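Local structure of ribokinase, putative (Burkholderia thailandensis, 3B1N) at residues Gly19-His24 / Asp110-Thr115; Ala50-Tyr55 / Cys251-Arg256; Ala281-His286 / Gln290-Thr295. The protein probably acts as a nucleoside kinase of the ribokinase family, passing a phosphate from a nucleotide such as ATP to the 5'-hydroxyl of a bound nucleoside. All blocks are in the same frame, centred on the assembly; numbering follows the deposited sequence.

Interaction 1 (Gly19-His24 / Asp110-Thr115); sequences GRFREH and DNNQIT. With ADP (adenosine-5'-diphosphate), chain G.
Arg20 and Asp110 meet because chi1 and the extended chi2 of the arginine bring CG and CD alongside Asp110 OD1, and the bend at chi3 (65°) turns NE to the carboxylate. Arg22 instead stays straight from CG to NE (chi3 -177°) and crosses the same carboxylate at about a right angle. The Arg20 guanidinium and the carboxylate are turned 58° apart, so this is not a flat two-pronged pair: NE lies 3.2 Å from Asp110 OD1 and 3.2 Å from OD2, and both hydrogen bonds of this salt bridge are weak. The other end of the guanidinium is gripped in its own plane, where Arg20 NH1 reaches the anti lone pair of Glu23 OE2 at 2.9 Å. Arg22 completes the network only with a long salt bridge, NE to Asp110 OD2 at 3.9 Å. Three waters each donate to Asp110 OD2, linking it to Arg20 NH2, to Arg22 N and to Arg22 NE; the third also accepts from Asn112 ND2 at 3.0 Å. Next to this polar cluster the buried Phe21 ring packs on Asn112 through CD2, 3.8 Å from Asn112 CB. The polar ends of two residues continue across the dimer interface: Arg22 NH1 donates to Pro27 O of the second subunit, and Asn112 OD1 accepts from Ile33 N of that subunit. Gln113, Ile114 and Thr115 also pair in a parallel ladder with a strand of the second subunit, consistent with the beta-clasp lid of ribokinase-like dimers, here at the junction of the 19-24 loop with the 101-107/113-118 hairpin.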
loop_
_atom_site.group_PDB
_atom_site.type_symbol
_atom_site.label_atom_id
_atom_site.label_comp_id
_atom_site.label_asym_id
_atom_site.label_seq_id
_atom_site.Cartn_x
_atom_site.Cartn_y
_atom_site.Cartn_z
ATOM N N GLY B 19 -1.322 3.681 13.024
ATOM C CA GLY B 19 -0.937 5.082 13.095
ATOM C C GLY B 19 -1.690 5.860 12.065
ATOM O O GLY B 19 -2.678 5.363 11.523
ATOM N N ARG B 20 -1.229 7.067 11.801
ATOM C CA ARG B 20 -1.883 8.007 10.902
ATOM C C ARG B 20 -0.854 8.473 9.907
ATOM O O ARG B 20 0.181 9.029 10.311
ATOM C CB ARG B 20 -2.410 9.207 11.702
ATOM C CG ARG B 20 -3.679 8.826 12.540
ATOM C CD ARG B 20 -4.079 10.019 13.444
ATOM N NE ARG B 20 -4.504 11.201 12.693
ATOM C CZ ARG B 20 -3.938 12.390 12.772
ATOM N NH1 ARG B 20 -2.867 12.602 13.526
ATOM N NH2 ARG B 20 -4.442 13.382 12.083
ATOM N N PHE B 21 -1.112 8.276 8.613
ATOM C CA PHE B 21 -0.176 8.810 7.581
ATOM C C PHE B 21 0.125 10.290 7.726
ATOM O O PHE B 21 1.219 10.725 7.465
ATOM C CB PHE B 21 -0.691 8.573 6.149
ATOM C CG PHE B 21 -0.914 7.125 5.792
ATOM C CD1 PHE B 21 -0.125 6.122 6.290
ATOM C CD2 PHE B 21 -1.914 6.806 4.835
ATOM C CE1 PHE B 21 -0.327 4.728 5.961
ATOM C CE2 PHE B 21 -2.119 5.438 4.470
ATOM C CZ PHE B 21 -1.361 4.417 5.032
ATOM N N ARG B 22 -0.826 11.107 8.193
ATOM C CA ARG B 22 -0.574 12.515 8.346
ATOM C C ARG B 22 0.611 12.822 9.269
ATOM O O ARG B 22 1.180 13.896 9.158
ATOM C CB ARG B 22 -1.812 13.217 8.927
ATOM C CG ARG B 22 -2.919 13.347 7.872
ATOM C CD ARG B 22 -4.205 13.924 8.549
ATOM N NE ARG B 22 -5.332 13.997 7.586
ATOM C CZ ARG B 22 -5.662 15.069 6.894
ATOM N NH1 ARG B 22 -4.946 16.179 6.999
ATOM N NH2 ARG B 22 -6.735 15.007 6.088
ATOM N N GLU B 23 0.904 11.912 10.197
ATOM C CA GLU B 23 1.982 12.120 11.164
ATOM C C GLU B 23 3.326 11.755 10.572
ATOM O O GLU B 23 4.349 11.883 11.250
ATOM C CB GLU B 23 1.742 11.290 12.420
ATOM C CG GLU B 23 0.459 11.715 13.149
ATOM C CD GLU B 23 0.148 10.803 14.316
ATOM O OE1 GLU B 23 1.050 10.086 14.827
ATOM O OE2 GLU B 23 -1.030 10.767 14.724
ATOM N N HIS B 24 3.328 11.300 9.309
ATOM C CA HIS B 24 4.598 10.753 8.722
ATOM C C HIS B 24 4.884 11.360 7.381
ATOM O O HIS B 24 5.807 10.885 6.691
ATOM C CB HIS B 24 4.516 9.249 8.631
ATOM C CG HIS B 24 4.370 8.613 9.971
ATOM N ND1 HIS B 24 5.451 8.339 10.785
ATOM C CD2 HIS B 24 3.259 8.260 10.678
ATOM C CE1 HIS B 24 5.014 7.824 11.931
ATOM N NE2 HIS B 24 3.690 7.773 11.890
ATOM N N ASP B 110 -7.032 6.637 10.302
ATOM C CA ASP B 110 -7.897 7.731 9.802
ATOM C C ASP B 110 -8.759 7.299 8.639
ATOM O O ASP B 110 -9.488 8.116 8.051
ATOM C CB ASP B 110 -7.051 8.870 9.265
ATOM C CG ASP B 110 -6.647 9.863 10.318
ATOM O OD1 ASP B 110 -6.961 9.617 11.511
ATOM O OD2 ASP B 110 -6.064 10.912 9.929
ATOM N N ASN B 111 -8.640 6.040 8.273
ATOM C CA ASN B 111 -9.442 5.439 7.227
ATOM C C ASN B 111 -8.854 5.865 5.870
ATOM O O ASN B 111 -9.517 5.805 4.828
ATOM C CB ASN B 111 -10.946 5.858 7.352
ATOM C CG ASN B 111 -11.616 5.497 8.737
ATOM O OD1 ASN B 111 -12.839 5.615 8.856
ATOM N ND2 ASN B 111 -10.842 5.061 9.728
ATOM N N ASN B 112 -7.580 6.307 5.852
ATOM C CA ASN B 112 -6.887 6.460 4.561
ATOM C C ASN B 112 -6.530 5.092 4.054
ATOM O O ASN B 112 -6.183 4.221 4.864
ATOM C CB ASN B 112 -5.637 7.351 4.706
ATOM C CG ASN B 112 -6.006 8.740 5.150
ATOM O OD1 ASN B 112 -6.852 9.378 4.529
ATOM N ND2 ASN B 112 -5.419 9.216 6.273
ATOM N N GLN B 113 -6.689 4.880 2.739
ATOM C CA GLN B 113 -6.396 3.615 2.032
ATOM C C GLN B 113 -5.511 3.910 0.809
ATOM O O GLN B 113 -5.875 4.810 0.040
ATOM C CB GLN B 113 -7.708 2.977 1.508
ATOM C CG GLN B 113 -8.607 2.377 2.577
ATOM C CD GLN B 113 -9.855 1.635 2.045
ATOM O OE1 GLN B 113 -9.776 0.716 1.217
ATOM N NE2 GLN B 113 -11.013 2.010 2.578
ATOM N N ILE B 114 -4.411 3.172 0.591
ATOM C CA ILE B 114 -3.774 3.141 -0.736
ATOM C C ILE B 114 -3.789 1.654 -1.177
ATOM O O ILE B 114 -3.253 0.766 -0.441
ATOM C CB ILE B 114 -2.323 3.663 -0.714
ATOM C CG1 ILE B 114 -2.320 5.120 -0.254
ATOM C CG2 ILE B 114 -1.684 3.490 -2.150
ATOM C CD1 ILE B 114 -0.870 5.713 -0.068
ATOM N N THR B 115 -4.467 1.389 -2.290
ATOM C CA THR B 115 -4.752 0.005 -2.705
ATOM C C THR B 115 -4.155 -0.270 -4.087
ATOM O O THR B 115 -4.375 0.499 -5.023
ATOM C CB THR B 115 -6.263 -0.200 -2.754
ATOM O OG1 THR B 115 -6.778 -0.086 -1.421
ATOM C CG2 THR B 115 -6.636 -1.575 -3.355
HETATM P PB ADP G . -15.070 4.753 3.359
HETATM O O1B ADP G . -13.877 5.656 3.080
HETATM O O2B ADP G . -15.954 4.702 2.151
HETATM O O3B ADP G . -14.884 3.398 3.944
HETATM P PA ADP G . -15.770 6.400 5.767
HETATM O O1A ADP G . -14.331 6.276 6.288
HETATM O O2A ADP G . -16.340 7.757 5.490
HETATM O O3A ADP G . -16.015 5.611 4.420
HETATM O "O5'" ADP G . -16.565 5.603 6.852
HETATM C "C5'" ADP G . -17.945 5.350 6.566
HETATM C "C4'" ADP G . -18.830 5.390 7.803
HETATM O "O4'" ADP G . -18.386 4.380 8.735
HETATM C "C3'" ADP G . -18.769 6.726 8.583
HETATM O "O3'" ADP G . -19.640 7.709 8.004
HETATM C "C2'" ADP G . -19.091 6.250 9.977
HETATM O "O2'" ADP G . -20.521 6.134 10.137
HETATM C "C1'" ADP G . -18.485 4.877 10.065
HETATM N N9 ADP G . -17.099 4.990 10.598
HETATM C C8 ADP G . -15.913 5.131 9.924
HETATM N N7 ADP G . -14.878 5.253 10.817
HETATM C C5 ADP G . -15.412 5.270 12.030
HETATM C C6 ADP G . -14.890 5.412 13.387
HETATM N N6 ADP G . -13.545 5.566 13.540
HETATM N N1 ADP G . -15.738 5.378 14.398
HETATM C C2 ADP G . -17.074 5.225 14.228
HETATM N N3 ADP G . -17.612 5.067 13.012
HETATM C C4 ADP G . -16.861 5.108 11.912
HETATM O O HOH W 1 -7.023 13.229 10.863
HETATM O O HOH W 2 -3.655 10.249 8.691
HETATM O O HOH W 3 -6.776 11.595 7.457
#

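Interaction 2 (Ala50-Tyr55 / Cys251-Arg256). With ADP (adenosine-5'-diphosphate), chain G; MZR (5-hydroxy-1-(beta-D-ribofuranosyl)-1H-imidazole-4-carboxamide), chain F.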
loop_
_atom_site.group_PDB
_atom_site.type_symbol
_atom_site.label_atom_id
_atom_site.label_comp_id
_atom_site.label_asym_id
_atom_site.label_seq_id
_atom_site.Cartn_x
_atom_site.Cartn_y
_atom_site.Cartn_z
ATOM N N ALA B 50 -19.124 -5.238 -3.852
ATOM C CA ALA B 50 -20.421 -5.940 -3.881
ATOM C C ALA B 50 -20.497 -6.963 -2.781
ATOM O O ALA B 50 -21.570 -7.135 -2.188
ATOM C CB ALA B 50 -20.686 -6.604 -5.232
ATOM N N GLY B 51 -19.413 -7.670 -2.508
ATOM C CA GLY B 51 -19.447 -8.680 -1.442
ATOM C C GLY B 51 -19.721 -7.948 -0.115
ATOM O O GLY B 51 -20.536 -8.422 0.710
ATOM N N ASN B 52 -19.002 -6.853 0.114
ATOM C CA ASN B 52 -19.135 -6.144 1.405
ATOM C C ASN B 52 -20.523 -5.565 1.616
ATOM O O ASN B 52 -21.097 -5.691 2.698
ATOM C CB ASN B 52 -18.112 -5.002 1.442
ATOM C CG ASN B 52 -16.656 -5.500 1.367
ATOM O OD1 ASN B 52 -16.328 -6.662 1.613
ATOM N ND2 ASN B 52 -15.768 -4.541 1.093
ATOM N N ILE B 53 -21.056 -4.937 0.577
ATOM C CA ILE B 53 -22.350 -4.272 0.717
ATOM C C ILE B 53 -23.415 -5.332 0.884
ATOM O O ILE B 53 -24.306 -5.159 1.724
ATOM C CB ILE B 53 -22.629 -3.357 -0.510
ATOM C CG1 ILE B 53 -21.672 -2.159 -0.521
ATOM C CG2 ILE B 53 -24.129 -2.891 -0.503
ATOM C CD1 ILE B 53 -21.634 -1.460 -1.875
ATOM N N ALA B 54 -23.337 -6.403 0.083
ATOM C CA ALA B 54 -24.321 -7.483 0.242
ATOM C C ALA B 54 -24.220 -8.113 1.609
ATOM O O ALA B 54 -25.240 -8.507 2.184
ATOM C CB ALA B 54 -24.149 -8.531 -0.839
ATOM N N TYR B 55 -23.006 -8.273 2.152
ATOM C CA TYR B 55 -22.852 -8.906 3.474
ATOM C C TYR B 55 -23.616 -8.060 4.520
ATOM O O TYR B 55 -24.311 -8.630 5.374
ATOM C CB TYR B 55 -21.353 -9.019 3.810
ATOM C CG TYR B 55 -21.091 -9.619 5.171
ATOM C CD1 TYR B 55 -21.171 -10.994 5.363
ATOM C CD2 TYR B 55 -20.792 -8.800 6.237
ATOM C CE1 TYR B 55 -20.985 -11.552 6.628
ATOM C CE2 TYR B 55 -20.566 -9.363 7.512
ATOM C CZ TYR B 55 -20.676 -10.704 7.681
ATOM O OH TYR B 55 -20.477 -11.303 8.925
ATOM N N CYS B 251 -15.677 0.190 5.798
ATOM C CA CYS B 251 -16.713 0.937 6.602
ATOM C C CYS B 251 -17.761 1.579 5.714
ATOM O O CYS B 251 -18.975 1.485 6.040
ATOM C CB CYS B 251 -16.081 2.030 7.427
ATOM S SG CYS B 251 -15.301 1.428 8.942
ATOM N N GLY B 252 -17.350 2.169 4.575
ATOM C CA GLY B 252 -18.316 2.801 3.677
ATOM C C GLY B 252 -19.259 1.729 3.099
ATOM O O GLY B 252 -20.441 2.000 2.865
ATOM N N ASP B 253 -18.758 0.534 2.815
ATOM C CA ASP B 253 -19.621 -0.505 2.257
ATOM C C ASP B 253 -20.644 -0.991 3.280
ATOM O O ASP B 253 -21.815 -1.266 2.922
ATOM C CB ASP B 253 -18.744 -1.665 1.781
ATOM C CG ASP B 253 -17.976 -1.326 0.509
ATOM O OD1 ASP B 253 -18.363 -0.399 -0.220
ATOM O OD2 ASP B 253 -16.947 -1.969 0.263
ATOM N N ALA B 254 -20.220 -1.120 4.542
ATOM C CA ALA B 254 -21.161 -1.507 5.605
ATOM C C ALA B 254 -22.252 -0.429 5.683
ATOM O O ALA B 254 -23.457 -0.735 5.798
ATOM C CB ALA B 254 -20.436 -1.671 6.947
ATOM N N PHE B 255 -21.832 0.830 5.682
ATOM C CA PHE B 255 -22.747 1.988 5.667
ATOM C C PHE B 255 -23.724 1.876 4.508
ATOM O O PHE B 255 -24.938 2.029 4.677
ATOM C CB PHE B 255 -21.875 3.274 5.613
ATOM C CG PHE B 255 -22.654 4.562 5.661
ATOM C CD1 PHE B 255 -22.712 5.341 6.838
ATOM C CD2 PHE B 255 -23.277 5.041 4.509
ATOM C CE1 PHE B 255 -23.445 6.576 6.817
ATOM C CE2 PHE B 255 -23.962 6.247 4.501
ATOM C CZ PHE B 255 -24.062 6.998 5.667
ATOM N N ARG B 256 -23.218 1.600 3.319
ATOM C CA ARG B 256 -24.128 1.503 2.147
ATOM C C ARG B 256 -25.131 0.360 2.306
ATOM O O ARG B 256 -26.301 0.542 1.905
ATOM C CB ARG B 256 -23.282 1.326 0.870
ATOM C CG ARG B 256 -22.703 2.659 0.437
ATOM C CD ARG B 256 -21.443 2.416 -0.376
ATOM N NE ARG B 256 -20.804 3.646 -0.814
ATOM C CZ ARG B 256 -20.216 4.541 -0.004
ATOM N NH1 ARG B 256 -20.263 4.437 1.312
ATOM N NH2 ARG B 256 -19.639 5.587 -0.524
HETATM P PB ADP G . -15.070 4.753 3.359
HETATM O O1B ADP G . -13.877 5.656 3.080
HETATM O O2B ADP G . -15.954 4.702 2.151
HETATM O O3B ADP G . -14.884 3.398 3.944
HETATM P PA ADP G . -15.770 6.400 5.767
HETATM O O1A ADP G . -14.331 6.276 6.288
HETATM O O2A ADP G . -16.340 7.757 5.490
HETATM O O3A ADP G . -16.015 5.611 4.420
HETATM O "O5'" ADP G . -16.565 5.603 6.852
HETATM C "C5'" ADP G . -17.945 5.350 6.566
HETATM C "C4'" ADP G . -18.830 5.390 7.803
HETATM O "O4'" ADP G . -18.386 4.380 8.735
HETATM C "C3'" ADP G . -18.769 6.726 8.583
HETATM O "O3'" ADP G . -19.640 7.709 8.004
HETATM C "C2'" ADP G . -19.091 6.250 9.977
HETATM O "O2'" ADP G . -20.521 6.134 10.137
HETATM C "C1'" ADP G . -18.485 4.877 10.065
HETATM N N9 ADP G . -17.099 4.990 10.598
HETATM C C8 ADP G . -15.913 5.131 9.924
HETATM N N7 ADP G . -14.878 5.253 10.817
HETATM C C5 ADP G . -15.412 5.270 12.030
HETATM C C6 ADP G . -14.890 5.412 13.387
HETATM N N6 ADP G . -13.545 5.566 13.540
HETATM N N1 ADP G . -15.738 5.378 14.398
HETATM C C2 ADP G . -17.074 5.225 14.228
HETATM N N3 ADP G . -17.612 5.067 13.012
HETATM C C4 ADP G . -16.861 5.108 11.912
HETATM N N1 MZR F . -12.322 -1.361 -8.021
HETATM O O3 MZR F . -13.308 -2.676 -5.767
HETATM C C4 MZR F . -12.130 -2.114 -5.230
HETATM C C5 MZR F . -11.181 -1.294 -5.949
HETATM C C6 MZR F . -11.261 -0.925 -7.364
HETATM O O6 MZR F . -10.309 -0.243 -7.803
HETATM N N7 MZR F . -10.243 -1.008 -5.005
HETATM C C8 MZR F . -10.606 -1.593 -3.841
HETATM N N9 MZR F . -11.775 -2.286 -3.964
HETATM C "C1'" MZR F . -12.499 -3.003 -2.901
HETATM C "C2'" MZR F . -11.697 -3.937 -2.012
HETATM O "O2'" MZR F . -11.801 -5.232 -2.595
HETATM C "C3'" MZR F . -12.376 -3.745 -0.633
HETATM O "O3'" MZR F . -12.986 -4.901 -0.055
HETATM C "C4'" MZR F . -13.397 -2.661 -0.856
HETATM O "O4'" MZR F . -12.919 -1.982 -2.002
HETATM C "C5'" MZR F . -13.471 -1.722 0.325
HETATM O "O5'" MZR F . -14.503 -0.750 0.010
#
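Asn52 and Asp253 face each other between two helices of the ribokinase-type Rossmann-like core, where the start of helix 251-264 carries the Gly250-Cys251-Gly252-Asp253 anion-hole sequence of the pfkB family. The segment axes approach to 7.5 Å, and Asn52 CB sits only 3.4 Å from Asp253 CB, a tight fit that brings the two polar groups together at an oblique angle. Amide and carboxylate planes are turned 46° apart, yet Asp253 OD2 lies close to the amide plane and takes the Asn52 ND2 hydrogen on its anti lone pair at 2.9 Å, nearly straight at 168°. The second N-H of ND2 goes to O3' of the mizoribine ribose at 3.0 Å, while the amide oxygen accepts from Gln290 NE2, so the amide is held at both ends. OD2 receives a further bond at 2.7 Å from the ligand hydroxyl O5', the position at which a nucleoside kinase places phosphate. Ile53 crosses Asp253 at about a right angle: with CG1 anti to the carbonyl carbon (chi1 -68°), this branch lies 3.6 Å from Asp253 O and also touches Arg256 CB. On the ADP side, Gly252 N donates to O3B at 2.8 Å. Arg256, salt-bridged through NE to Asp166, runs out extended, and its guanidinium puts NH1 2.9 Å from Gly252 O, above the carbonyl plane and on the face opposite Arg256 N.

Interaction 3 (Ala281-His286 / Gln290-Thr295). With ADP (adenosine-5'-diphosphate), chain G.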
loop_
_atom_site.group_PDB
_atom_site.type_symbol
_atom_site.label_atom_id
_atom_site.label_comp_id
_atom_site.label_asym_id
_atom_site.label_seq_id
_atom_site.Cartn_x
_atom_site.Cartn_y
_atom_site.Cartn_z
ATOM N N ALA B 281 -19.831 1.582 12.254
ATOM C CA ALA B 281 -19.184 1.386 13.590
ATOM C C ALA B 281 -19.058 -0.030 14.017
ATOM O O ALA B 281 -18.074 -0.390 14.698
ATOM C CB ALA B 281 -19.938 2.205 14.661
ATOM N N LEU B 282 -20.020 -0.881 13.675
ATOM C CA LEU B 282 -19.890 -2.291 14.062
ATOM C C LEU B 282 -18.787 -2.967 13.262
ATOM O O LEU B 282 -18.040 -3.799 13.758
ATOM C CB LEU B 282 -21.202 -3.036 13.856
ATOM C CG LEU B 282 -22.356 -2.424 14.639
ATOM C CD1 LEU B 282 -23.652 -3.081 14.222
ATOM C CD2 LEU B 282 -22.074 -2.705 16.147
ATOM N N LYS B 283 -18.656 -2.551 12.006
ATOM C CA LYS B 283 -17.623 -3.092 11.133
ATOM C C LYS B 283 -16.214 -2.764 11.617
ATOM O O LYS B 283 -15.344 -3.638 11.588
ATOM C CB LYS B 283 -17.833 -2.623 9.669
ATOM C CG LYS B 283 -17.012 -3.471 8.680
ATOM C CD LYS B 283 -16.034 -2.727 7.855
ATOM C CE LYS B 283 -14.828 -2.306 8.694
ATOM N NZ LYS B 283 -13.848 -3.432 9.006
ATOM N N ILE B 284 -15.980 -1.533 12.048
ATOM C CA ILE B 284 -14.577 -1.089 12.311
ATOM C C ILE B 284 -13.965 -1.793 13.521
ATOM O O ILE B 284 -12.727 -1.816 13.656
ATOM C CB ILE B 284 -14.517 0.442 12.413
ATOM C CG1 ILE B 284 -13.064 0.946 12.176
ATOM C CG2 ILE B 284 -15.094 0.901 13.790
ATOM C CD1 ILE B 284 -13.023 2.471 12.030
ATOM N N ALA B 285 -14.821 -2.435 14.314
ATOM C CA ALA B 285 -14.367 -3.161 15.505
ATOM C C ALA B 285 -13.730 -4.526 15.208
ATOM O O ALA B 285 -13.310 -5.242 16.143
ATOM C CB ALA B 285 -15.504 -3.293 16.521
ATOM N N HIS B 286 -13.645 -4.904 13.921
ATOM C CA HIS B 286 -13.122 -6.207 13.558
ATOM C C HIS B 286 -12.278 -6.090 12.298
ATOM O O HIS B 286 -12.460 -5.167 11.499
ATOM C CB HIS B 286 -14.252 -7.232 13.371
ATOM C CG HIS B 286 -15.151 -7.338 14.552
ATOM N ND1 HIS B 286 -14.924 -8.225 15.587
ATOM C CD2 HIS B 286 -16.242 -6.610 14.900
ATOM C CE1 HIS B 286 -15.851 -8.041 16.517
ATOM N NE2 HIS B 286 -16.677 -7.086 16.113
ATOM N N GLN B 290 -15.709 -7.998 6.319
ATOM C CA GLN B 290 -16.914 -8.799 6.577
ATOM C C GLN B 290 -16.808 -9.704 7.805
ATOM O O GLN B 290 -17.602 -10.632 7.955
ATOM C CB GLN B 290 -17.270 -9.652 5.351
ATOM C CG GLN B 290 -17.527 -8.884 4.044
ATOM C CD GLN B 290 -17.690 -9.854 2.865
ATOM O OE1 GLN B 290 -18.184 -11.002 3.054
ATOM N NE2 GLN B 290 -17.402 -9.391 1.660
ATOM N N THR B 291 -15.899 -9.444 8.732
ATOM C CA THR B 291 -15.814 -10.393 9.843
ATOM C C THR B 291 -16.730 -10.046 11.014
ATOM O O THR B 291 -17.111 -10.962 11.769
ATOM C CB THR B 291 -14.388 -10.665 10.286
ATOM O OG1 THR B 291 -13.867 -9.514 10.955
ATOM C CG2 THR B 291 -13.547 -10.978 9.078
ATOM N N TYR B 292 -17.116 -8.774 11.143
ATOM C CA TYR B 292 -18.188 -8.422 12.076
ATOM C C TYR B 292 -19.434 -9.249 11.792
ATOM O O TYR B 292 -19.808 -9.451 10.638
ATOM C CB TYR B 292 -18.475 -6.914 12.077
ATOM C CG TYR B 292 -19.263 -6.358 10.884
ATOM C CD1 TYR B 292 -18.795 -6.500 9.567
ATOM C CD2 TYR B 292 -20.485 -5.711 11.095
ATOM C CE1 TYR B 292 -19.547 -5.969 8.513
ATOM C CE2 TYR B 292 -21.229 -5.181 10.061
ATOM C CZ TYR B 292 -20.738 -5.346 8.745
ATOM O OH TYR B 292 -21.501 -4.845 7.719
ATOM N N ALA B 293 -20.005 -9.831 12.839
ATOM C CA ALA B 293 -21.156 -10.692 12.643
ATOM C C ALA B 293 -22.206 -10.470 13.748
ATOM O O ALA B 293 -22.604 -11.454 14.441
ATOM C CB ALA B 293 -20.696 -12.179 12.586
ATOM N N PRO B 294 -22.698 -9.229 13.912
ATOM C CA PRO B 294 -23.797 -8.972 14.834
ATOM C C PRO B 294 -25.068 -9.731 14.436
ATOM O O PRO B 294 -25.390 -9.880 13.248
ATOM C CB PRO B 294 -24.009 -7.450 14.732
ATOM C CG PRO B 294 -23.631 -7.168 13.263
ATOM C CD PRO B 294 -22.437 -8.067 13.027
ATOM N N THR B 295 -25.786 -10.206 15.445
ATOM C CA THR B 295 -27.107 -10.707 15.186
ATOM C C THR B 295 -28.019 -9.549 14.896
ATOM O O THR B 295 -27.757 -8.361 15.202
ATOM C CB THR B 295 -27.687 -11.496 16.375
ATOM O OG1 THR B 295 -27.884 -10.608 17.465
ATOM C CG2 THR B 295 -26.760 -12.649 16.763
HETATM P PB ADP G . -15.070 4.753 3.359
HETATM O O1B ADP G . -13.877 5.656 3.080
HETATM O O2B ADP G . -15.954 4.702 2.151
HETATM O O3B ADP G . -14.884 3.398 3.944
HETATM P PA ADP G . -15.770 6.400 5.767
HETATM O O1A ADP G . -14.331 6.276 6.288
HETATM O O2A ADP G . -16.340 7.757 5.490
HETATM O O3A ADP G . -16.015 5.611 4.420
HETATM O "O5'" ADP G . -16.565 5.603 6.852
HETATM C "C5'" ADP G . -17.945 5.350 6.566
HETATM C "C4'" ADP G . -18.830 5.390 7.803
HETATM O "O4'" ADP G . -18.386 4.380 8.735
HETATM C "C3'" ADP G . -18.769 6.726 8.583
HETATM O "O3'" ADP G . -19.640 7.709 8.004
HETATM C "C2'" ADP G . -19.091 6.250 9.977
HETATM O "O2'" ADP G . -20.521 6.134 10.137
HETATM C "C1'" ADP G . -18.485 4.877 10.065
HETATM N N9 ADP G . -17.099 4.990 10.598
HETATM C C8 ADP G . -15.913 5.131 9.924
HETATM N N7 ADP G . -14.878 5.253 10.817
HETATM C C5 ADP G . -15.412 5.270 12.030
HETATM C C6 ADP G . -14.890 5.412 13.387
HETATM N N6 ADP G . -13.545 5.566 13.540
HETATM N N1 ADP G . -15.738 5.378 14.398
HETATM C C2 ADP G . -17.074 5.225 14.228
HETATM N N3 ADP G . -17.612 5.067 13.012
HETATM C C4 ADP G . -16.861 5.108 11.912
HETATM O O HOH W 4 -15.375 -6.463 10.267
#
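Tyr292 lies across Lys283 in a CH-pi contact that packs the loop between helices 269-284 and 296-307 onto the end of the first helix, in the C-terminal part of the ribokinase-type fold. Its chi1 of 76° places CG between the backbone N and the carbonyl carbon, which swings the ring over the helix end. CB meets Leu282 O at 3.6 Å and His286 CD2 at 3.6 Å, both from the same side; the His286 and Tyr292 side chains run roughly perpendicular. CG then passes over Lys283 CA at 3.7 Å. Beyond it the two ring edges part company: CD2 packs on Leu282 CB at 3.9 Å, whereas CD1 and CE1 rest on Lys283 CG. The centroid stands 3.9 Å from Lys283 CB, only 9° off the ring normal, so the lysine chain comes squarely over the face, and CZ too stays near CB. The lysine then bends away, its NZ binding Asp247 O and Gly288 O. The ring also touches Ala254, Ala56 and Leu59, which places it between three helices. Further along, Pro294 CG meets Leu282 CD1 at 4.2 Å. Beside the ring, on the lysine side, Tyr292 N donates to a water 3.0 Å away that can in turn donate to Lys283 O.

Overall arrangement
Interaction 2 is fully buried, near the centre of the chain, whereas interactions 1 and 3 lie farther out and are partly buried. Interaction 1 belongs to the lid and subunit interface, and its chemistry is charge and bridging water. Interaction 2 joins two helices by an amide-carboxylate hydrogen bond and an isoleucine, and the same polar groups and Gly252 N also bind the nucleoside and ADP; interaction 3 is mainly apolar, a ring over a lysine chain. The second and third are coupled: Tyr55 OH lies 2.6 Å from Tyr292 O, and helices 251-264 and 269-284 follow each other in sequence. ADP is touched from all three, and the first and third pack directly where Asn111 meets Ile284.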